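Local coordinates for protein thioredoxin reductase (Clostridium acetobutylicum ATCC 824, PDB 6GNA) that probably reduces thioredoxin with electrons from ferredoxin, using bound FAD and a redox-active disulfide and no pyridine nucleotide, at residues A[133-138]-A[218-223]; A[146-151]-A[171-176]. All blocks are in the same frame, centred on the assembly; numbering follows the deposited sequence.

Contact 1: residues A[133-138]-A[218-223]; sequences YCATCD and FVLKDS. With FAD (flavin-adenine dinucleotide), chain B.
Ala135, inside the Cys134-Ala-Thr-Cys137 disulfide motif characteristic of thioredoxin reductases, rests on the ring of Phe218 of strand 216-220, in the parallel sheet. The contact is mostly apolar. Ala135 CA stands 3.6 Å from the centroid of the Phe218 ring, 11° off its normal, a CH-pi contact over the middle of the face, and its methyl packs against the root of the same ring. Phe218 has CG anti to its carbonyl carbon (chi1 -67°), which lays the ring face against Ala135; Tyr142 meets the ring edge-to-face. At the ring edge Asp138 OD2 lies in plane, 3.6 Å from Phe218 CE1, with the carboxylate turned 60° from the ring. Leu220 reaches in with one branch: its CD2 comes within 3.2 Å of Tyr133 O. Beside it the side chains of Tyr133 and Val219 run side by side in the same direction, and the Tyr133 ring offers its edge to Val219 O, while its hydroxyl bonds Glu123. Polar links are few. A water donates to Tyr133 O and weakly accepts from Lys221 N, bridging the two segments. Cys134, whose CB points away from the strand, is joined to Cys137, SG to SG 2.0 Å; the pair is probably the redox-active disulfide, as in other thioredoxin reductases. Past the strand end the chain reaches the FAD: Asp222 OD2 accepts a weak bond from the ribose hydroxyl O2B, its other oxygen being held by Asn153, and the adenine amine N6A gives a weak but nearly straight bond to Ser223 OG, 3.4 Å long.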
loop_
_atom_site.group_PDB
_atom_site.type_symbol
_atom_site.label_atom_id
_atom_site.label_comp_id
_atom_site.label_asym_id
_atom_site.label_seq_id
_atom_site.Cartn_x
_atom_site.Cartn_y
_atom_site.Cartn_z
ATOM N N TYR A 133 -10.685 8.908 28.005
ATOM C CA TYR A 133 -9.619 8.072 27.473
ATOM C C TYR A 133 -8.230 8.527 27.900
ATOM O O TYR A 133 -7.229 7.945 27.448
ATOM C CB TYR A 133 -9.726 8.046 25.945
ATOM C CG TYR A 133 -11.022 7.431 25.492
ATOM C CD1 TYR A 133 -11.272 6.076 25.703
ATOM C CD2 TYR A 133 -12.004 8.192 24.882
ATOM C CE1 TYR A 133 -12.467 5.496 25.298
ATOM C CE2 TYR A 133 -13.206 7.619 24.475
ATOM C CZ TYR A 133 -13.422 6.268 24.678
ATOM O OH TYR A 133 -14.619 5.704 24.276
ATOM N N CYS A 134 -8.137 9.572 28.712
ATOM C CA CYS A 134 -6.858 10.023 29.243
ATOM C C CYS A 134 -7.058 10.456 30.690
ATOM O O CYS A 134 -7.647 11.513 30.951
ATOM C CB CYS A 134 -6.325 11.186 28.418
ATOM S SG CYS A 134 -4.675 11.645 28.959
ATOM N N ALA A 135 -6.548 9.658 31.623
ATOM C CA ALA A 135 -6.736 9.958 33.037
ATOM C C ALA A 135 -5.884 11.144 33.472
ATOM O O ALA A 135 -6.363 12.035 34.182
ATOM C CB ALA A 135 -6.424 8.728 33.888
ATOM N N THR A 136 -4.612 11.168 33.076
ATOM C CA THR A 136 -3.740 12.264 33.489
ATOM C C THR A 136 -4.217 13.596 32.922
ATOM O O THR A 136 -4.078 14.635 33.578
ATOM C CB THR A 136 -2.299 11.976 33.069
ATOM O OG1 THR A 136 -2.240 11.775 31.652
ATOM C CG2 THR A 136 -1.781 10.723 33.747
ATOM N N CYS A 137 -4.789 13.580 31.715
ATOM C CA CYS A 137 -5.316 14.799 31.112
ATOM C C CYS A 137 -6.440 15.399 31.961
ATOM O O CYS A 137 -6.490 16.617 32.175
ATOM C CB CYS A 137 -5.817 14.492 29.692
ATOM S SG CYS A 137 -4.637 13.638 28.520
ATOM N N ASP A 138 -7.345 14.558 32.468
ATOM C CA ASP A 138 -8.512 15.021 33.205
ATOM C C ASP A 138 -8.302 15.008 34.706
ATOM O O ASP A 138 -9.257 15.246 35.450
ATOM C CB ASP A 138 -9.743 14.167 32.874
ATOM C CG ASP A 138 -10.185 14.308 31.437
ATOM O OD1 ASP A 138 -9.610 15.148 30.715
ATOM O OD2 ASP A 138 -11.115 13.575 31.034
ATOM N N PHE A 218 -11.894 5.742 33.443
ATOM C CA PHE A 218 -10.986 5.945 32.327
ATOM C C PHE A 218 -10.642 4.615 31.681
ATOM O O PHE A 218 -10.168 3.685 32.346
ATOM C CB PHE A 218 -9.729 6.699 32.753
ATOM C CG PHE A 218 -10.013 8.109 33.164
ATOM C CD1 PHE A 218 -10.179 9.094 32.208
ATOM C CD2 PHE A 218 -10.155 8.446 34.501
ATOM C CE1 PHE A 218 -10.469 10.404 32.578
ATOM C CE2 PHE A 218 -10.450 9.756 34.882
ATOM C CZ PHE A 218 -10.608 10.734 33.918
ATOM N N VAL A 219 -10.842 4.550 30.368
ATOM C CA VAL A 219 -10.583 3.364 29.574
ATOM C C VAL A 219 -9.279 3.635 28.834
ATOM O O VAL A 219 -9.246 4.473 27.925
ATOM C CB VAL A 219 -11.761 3.128 28.619
ATOM C CG1 VAL A 219 -11.437 2.061 27.608
ATOM C CG2 VAL A 219 -13.017 2.781 29.427
ATOM N N LEU A 220 -8.192 2.973 29.245
ATOM C CA LEU A 220 -6.836 3.324 28.803
ATOM C C LEU A 220 -6.241 2.211 27.950
ATOM O O LEU A 220 -5.756 1.195 28.464
ATOM C CB LEU A 220 -5.934 3.664 29.979
ATOM C CG LEU A 220 -6.396 4.830 30.863
ATOM C CD1 LEU A 220 -5.275 5.142 31.850
ATOM C CD2 LEU A 220 -6.777 6.059 30.029
ATOM N N LYS A 221 -6.209 2.457 26.654
ATOM C CA LYS A 221 -5.690 1.536 25.663
ATOM C C LYS A 221 -4.456 2.185 25.025
ATOM O O LYS A 221 -4.012 3.262 25.434
ATOM C CB LYS A 221 -6.809 1.196 24.667
ATOM C CG LYS A 221 -7.980 0.462 25.325
ATOM C CD LYS A 221 -9.124 0.111 24.366
ATOM C CE LYS A 221 -10.310 -0.475 25.125
ATOM N NZ LYS A 221 -11.472 -0.891 24.278
ATOM N N ASP A 222 -3.899 1.537 23.999
ATOM C CA ASP A 222 -2.691 2.086 23.383
ATOM C C ASP A 222 -2.954 3.458 22.778
ATOM O O ASP A 222 -2.052 4.300 22.715
ATOM C CB ASP A 222 -2.173 1.150 22.298
ATOM C CG ASP A 222 -1.468 -0.077 22.851
ATOM O OD1 ASP A 222 -1.307 -0.227 24.090
ATOM O OD2 ASP A 222 -1.014 -0.898 22.014
ATOM N N SER A 223 -4.193 3.698 22.400
ATOM C CA SER A 223 -4.554 4.988 21.875
ATOM C C SER A 223 -6.029 5.235 22.073
ATOM O O SER A 223 -6.830 4.313 22.035
ATOM C CB SER A 223 -4.230 5.056 20.376
ATOM O OG SER A 223 -4.614 6.296 19.814
HETATM P PA FAD B . 0.079 -1.811 14.640
HETATM O O1A FAD B . 0.859 -3.005 14.151
HETATM O O2A FAD B . -1.039 -2.017 15.631
HETATM O O5B FAD B . 1.110 -0.745 15.261
HETATM C C5B FAD B . 0.651 0.252 16.163
HETATM C C4B FAD B . 1.771 0.650 17.111
HETATM O O4B FAD B . 1.664 2.040 17.425
HETATM C C3B FAD B . 1.681 -0.119 18.418
HETATM O O3B FAD B . 2.978 -0.548 18.839
HETATM C C2B FAD B . 1.110 0.876 19.403
HETATM O O2B FAD B . 1.599 0.668 20.731
HETATM C C1B FAD B . 1.555 2.214 18.839
HETATM N N9A FAD B . 0.574 3.272 19.161
HETATM C C8A FAD B . -0.737 3.267 18.854
HETATM N N7A FAD B . -1.333 4.399 19.305
HETATM C C5A FAD B . -0.394 5.143 19.913
HETATM C C6A FAD B . -0.343 6.448 20.606
HETATM N N6A FAD B . -1.453 7.208 20.743
HETATM N N1A FAD B . 0.849 6.851 21.094
HETATM C C2A FAD B . 1.967 6.112 20.969
HETATM N N3A FAD B . 1.988 4.919 20.351
HETATM C C4A FAD B . 0.863 4.394 19.815
HETATM N N1 FAD B . -1.063 -9.380 8.798
HETATM C C2 FAD B . -0.546 -9.964 7.687
HETATM O O2 FAD B . -0.478 -9.293 6.636
HETATM N N3 FAD B . -0.103 -11.233 7.665
HETATM C C4 FAD B . -0.142 -12.014 8.752
HETATM O O4 FAD B . 0.276 -13.190 8.708
HETATM C C4X FAD B . -0.692 -11.454 10.009
HETATM N N5 FAD B . -0.763 -12.182 11.143
HETATM C C5X FAD B . -1.269 -11.647 12.277
HETATM C C6 FAD B . -1.331 -12.417 13.431
HETATM C C7 FAD B . -1.849 -11.878 14.603
HETATM C C7M FAD B . -1.916 -12.714 15.853
HETATM C C8 FAD B . -2.338 -10.476 14.622
HETATM C C8M FAD B . -2.901 -9.888 15.889
HETATM C C9 FAD B . -2.277 -9.704 13.470
HETATM C C9A FAD B . -1.760 -10.239 12.298
HETATM N N10 FAD B . -1.706 -9.465 11.121
HETATM C C10 FAD B . -1.154 -10.049 9.966
HETATM C "C1'" FAD B . -2.169 -8.075 11.110
HETATM C "C2'" FAD B . -0.977 -7.132 11.119
HETATM O "O2'" FAD B . -0.244 -7.345 12.328
HETATM C "C3'" FAD B . -1.435 -5.681 11.048
HETATM O "O3'" FAD B . -2.138 -5.455 9.825
HETATM C "C4'" FAD B . -0.248 -4.733 11.131
HETATM O "O4'" FAD B . 0.456 -4.954 12.359
HETATM C "C5'" FAD B . -0.707 -3.284 11.044
HETATM O "O5'" FAD B . 0.339 -2.454 11.530
HETATM P P FAD B . 0.093 -0.914 11.909
HETATM O O1P FAD B . 1.438 -0.235 11.997
HETATM O O2P FAD B . -0.986 -0.315 11.042
HETATM O O3P FAD B . -0.548 -1.013 13.385
HETATM O O HOH W 1 -6.498 5.758 25.968
#

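Contact 2: residues A[146-151]-A[171-176]; sequences IVTIVG and YYVPRY
A beta-alpha-beta unit, strand 146-151, helix 155-163 and strand 169-174, brings Val147 to Gly151 beside Tyr171 to Arg175 as parallel neighbours, with Thr148 opposite Tyr171 and Val150 opposite Val173. The backbone ladder alternates donors: Tyr171 N to Val147 O, Ile149 N to Tyr171 O, Val173 N to Ile149 O at 2.8 Å, and Gly151 N to Val173 O, tilted 33° from the carbonyl plane. A fifth bond, Arg175 N to Gly151 O at 2.8 Å, carries the pairing past the strand end and is the most bent, at 144°. On one face the Tyr171 ring takes Ile146 CG2 at its edge, 3.7 Å from CE2. Thr148 OG1 lies 3.5 Å from Tyr171 CD2 and bonds Thr214, while its methyl meets Val173 CG2. Further along, the side chains of Val150 and Arg175 run side by side, Val150 CG1 to Arg175 CG 3.6 Å. On the other face, towards helix 155-163, Ile149 CG2 touches Tyr172 CE1 at an oblique slant. Tyr172 has CG anti to the backbone N (chi1 -171°), which carries the ring along the sheet over Gly151; Tyr172 OH sits 3.5 Å from Gly151 CA, a close approach that the lack of a side chain at Gly151 permits. Tyr172 OH donates to Tyr176 OH at 2.7 Å, which also bonds Glu157, tying the loop after the strand to the helix. Tyr176 turns a ring edge to Gly151 O. Such adjacent parallel strands joined by a helix form the beta-alpha-beta crossover of Rossmann-like domains, here probably the counterpart of the NADPH domain of related reductases.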
loop_
_atom_site.group_PDB
_atom_site.type_symbol
_atom_site.label_atom_id
_atom_site.label_comp_id
_atom_site.label_asym_id
_atom_site.label_seq_id
_atom_site.Cartn_x
_atom_site.Cartn_y
_atom_site.Cartn_z
ATOM N N ILE A 146 -13.560 9.849 43.275
ATOM C CA ILE A 146 -13.226 8.442 43.091
ATOM C C ILE A 146 -13.002 8.190 41.607
ATOM O O ILE A 146 -13.836 8.565 40.774
ATOM C CB ILE A 146 -14.347 7.539 43.626
ATOM C CG1 ILE A 146 -14.601 7.821 45.115
ATOM C CG2 ILE A 146 -14.007 6.070 43.395
ATOM C CD1 ILE A 146 -15.859 7.179 45.639
ATOM N N VAL A 147 -11.894 7.536 41.276
ATOM C CA VAL A 147 -11.530 7.266 39.887
ATOM C C VAL A 147 -11.255 5.779 39.711
ATOM O O VAL A 147 -10.530 5.171 40.514
ATOM C CB VAL A 147 -10.304 8.092 39.451
ATOM C CG1 VAL A 147 -9.859 7.706 38.043
ATOM C CG2 VAL A 147 -10.625 9.576 39.518
ATOM N N THR A 148 -11.811 5.203 38.650
ATOM C CA THR A 148 -11.559 3.828 38.257
ATOM C C THR A 148 -10.867 3.843 36.903
ATOM O O THR A 148 -11.353 4.473 35.953
ATOM C CB THR A 148 -12.867 3.045 38.181
ATOM O OG1 THR A 148 -13.466 3.022 39.479
ATOM C CG2 THR A 148 -12.607 1.616 37.762
ATOM N N ILE A 149 -9.737 3.164 36.819
ATOM C CA ILE A 149 -9.001 3.022 35.567
ATOM C C ILE A 149 -9.101 1.579 35.114
ATOM O O ILE A 149 -8.702 0.661 35.843
ATOM C CB ILE A 149 -7.536 3.441 35.721
ATOM C CG1 ILE A 149 -7.475 4.955 35.908
ATOM C CG2 ILE A 149 -6.713 3.009 34.508
ATOM C CD1 ILE A 149 -6.137 5.431 36.354
ATOM N N VAL A 150 -9.606 1.393 33.899
ATOM C CA VAL A 150 -9.630 0.100 33.225
ATOM C C VAL A 150 -8.427 0.115 32.285
ATOM O O VAL A 150 -8.417 0.807 31.266
ATOM C CB VAL A 150 -10.958 -0.134 32.503
ATOM C CG1 VAL A 150 -11.005 -1.529 31.940
ATOM C CG2 VAL A 150 -12.118 0.077 33.463
ATOM N N GLY A 151 -7.382 -0.615 32.667
ATOM C CA GLY A 151 -6.078 -0.508 32.026
ATOM C C GLY A 151 -5.821 -1.669 31.082
ATOM O O GLY A 151 -5.864 -2.829 31.486
ATOM N N TYR A 171 -9.140 2.950 41.839
ATOM C CA TYR A 171 -9.223 1.529 41.540
ATOM C C TYR A 171 -8.570 1.283 40.195
ATOM O O TYR A 171 -8.743 2.069 39.258
ATOM C CB TYR A 171 -10.681 1.080 41.423
ATOM C CG TYR A 171 -11.517 1.270 42.664
ATOM C CD1 TYR A 171 -11.413 0.393 43.731
ATOM C CD2 TYR A 171 -12.434 2.304 42.756
ATOM C CE1 TYR A 171 -12.188 0.556 44.866
ATOM C CE2 TYR A 171 -13.213 2.470 43.879
ATOM C CZ TYR A 171 -13.087 1.593 44.930
ATOM O OH TYR A 171 -13.871 1.760 46.054
ATOM N N TYR A 172 -7.841 0.171 40.091
ATOM C CA TYR A 172 -7.235 -0.257 38.831
ATOM C C TYR A 172 -7.771 -1.632 38.454
ATOM O O TYR A 172 -7.609 -2.597 39.205
ATOM C CB TYR A 172 -5.714 -0.283 38.920
ATOM C CG TYR A 172 -5.022 -0.515 37.589
ATOM C CD1 TYR A 172 -4.918 0.512 36.669
ATOM C CD2 TYR A 172 -4.464 -1.745 37.259
ATOM C CE1 TYR A 172 -4.296 0.339 35.469
ATOM C CE2 TYR A 172 -3.837 -1.927 36.041
ATOM C CZ TYR A 172 -3.768 -0.877 35.153
ATOM O OH TYR A 172 -3.149 -1.001 33.940
ATOM N N VAL A 173 -8.396 -1.710 37.288
ATOM C CA VAL A 173 -8.972 -2.940 36.754
ATOM C C VAL A 173 -8.092 -3.386 35.591
ATOM O O VAL A 173 -8.221 -2.853 34.481
ATOM C CB VAL A 173 -10.416 -2.720 36.282
ATOM C CG1 VAL A 173 -11.029 -4.017 35.813
ATOM C CG2 VAL A 173 -11.276 -2.128 37.396
ATOM N N PRO A 174 -7.201 -4.352 35.784
ATOM C CA PRO A 174 -6.307 -4.754 34.692
ATOM C C PRO A 174 -7.027 -5.600 33.659
ATOM O O PRO A 174 -7.850 -6.458 33.988
ATOM C CB PRO A 174 -5.236 -5.573 35.416
ATOM C CG PRO A 174 -5.949 -6.142 36.603
ATOM C CD PRO A 174 -6.934 -5.092 37.028
ATOM N N ARG A 175 -6.674 -5.378 32.393
ATOM C CA ARG A 175 -7.206 -6.172 31.285
ATOM C C ARG A 175 -6.107 -6.945 30.571
ATOM O O ARG A 175 -6.218 -7.247 29.380
ATOM C CB ARG A 175 -7.956 -5.292 30.295
ATOM C CG ARG A 175 -8.941 -4.338 30.961
ATOM C CD ARG A 175 -9.975 -5.070 31.786
ATOM N NE ARG A 175 -10.802 -5.961 30.976
ATOM C CZ ARG A 175 -10.935 -7.270 31.169
ATOM N NH1 ARG A 175 -10.309 -7.882 32.166
ATOM N NH2 ARG A 175 -11.715 -7.976 30.360
ATOM N N TYR A 176 -5.039 -7.251 31.295
ATOM C CA TYR A 176 -3.926 -8.050 30.813
ATOM C C TYR A 176 -3.318 -8.719 32.036
ATOM O O TYR A 176 -3.527 -8.276 33.171
ATOM C CB TYR A 176 -2.863 -7.184 30.124
ATOM C CG TYR A 176 -2.411 -6.058 31.012
ATOM C CD1 TYR A 176 -3.127 -4.878 31.067
ATOM C CD2 TYR A 176 -1.296 -6.185 31.833
ATOM C CE1 TYR A 176 -2.752 -3.852 31.893
ATOM C CE2 TYR A 176 -0.904 -5.151 32.667
ATOM C CZ TYR A 176 -1.637 -3.987 32.695
ATOM O OH TYR A 176 -1.292 -2.945 33.515
#

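Both contacts are largely buried and share one parallel sheet, in which strands 216-220 and 146-151 are neighbours. Phe218 O and Val150 N, 2.8 Å apart in a probable hydrogen bond, join them directly, and Leu220 CD1 packs on Ile149 CG2. Contact 2 is nested in the chain loop closed by contact 1. Their chemistry differs: contact 2 is a regular backbone ladder between strands, farther from the chain centre (about 18 Å against 10 Å for the contact centres), whereas contact 1 sets the disulfide segment on a strand through an aromatic face, apolar branches and a water. Only contact 1 reaches the FAD, through the loop beyond its strand.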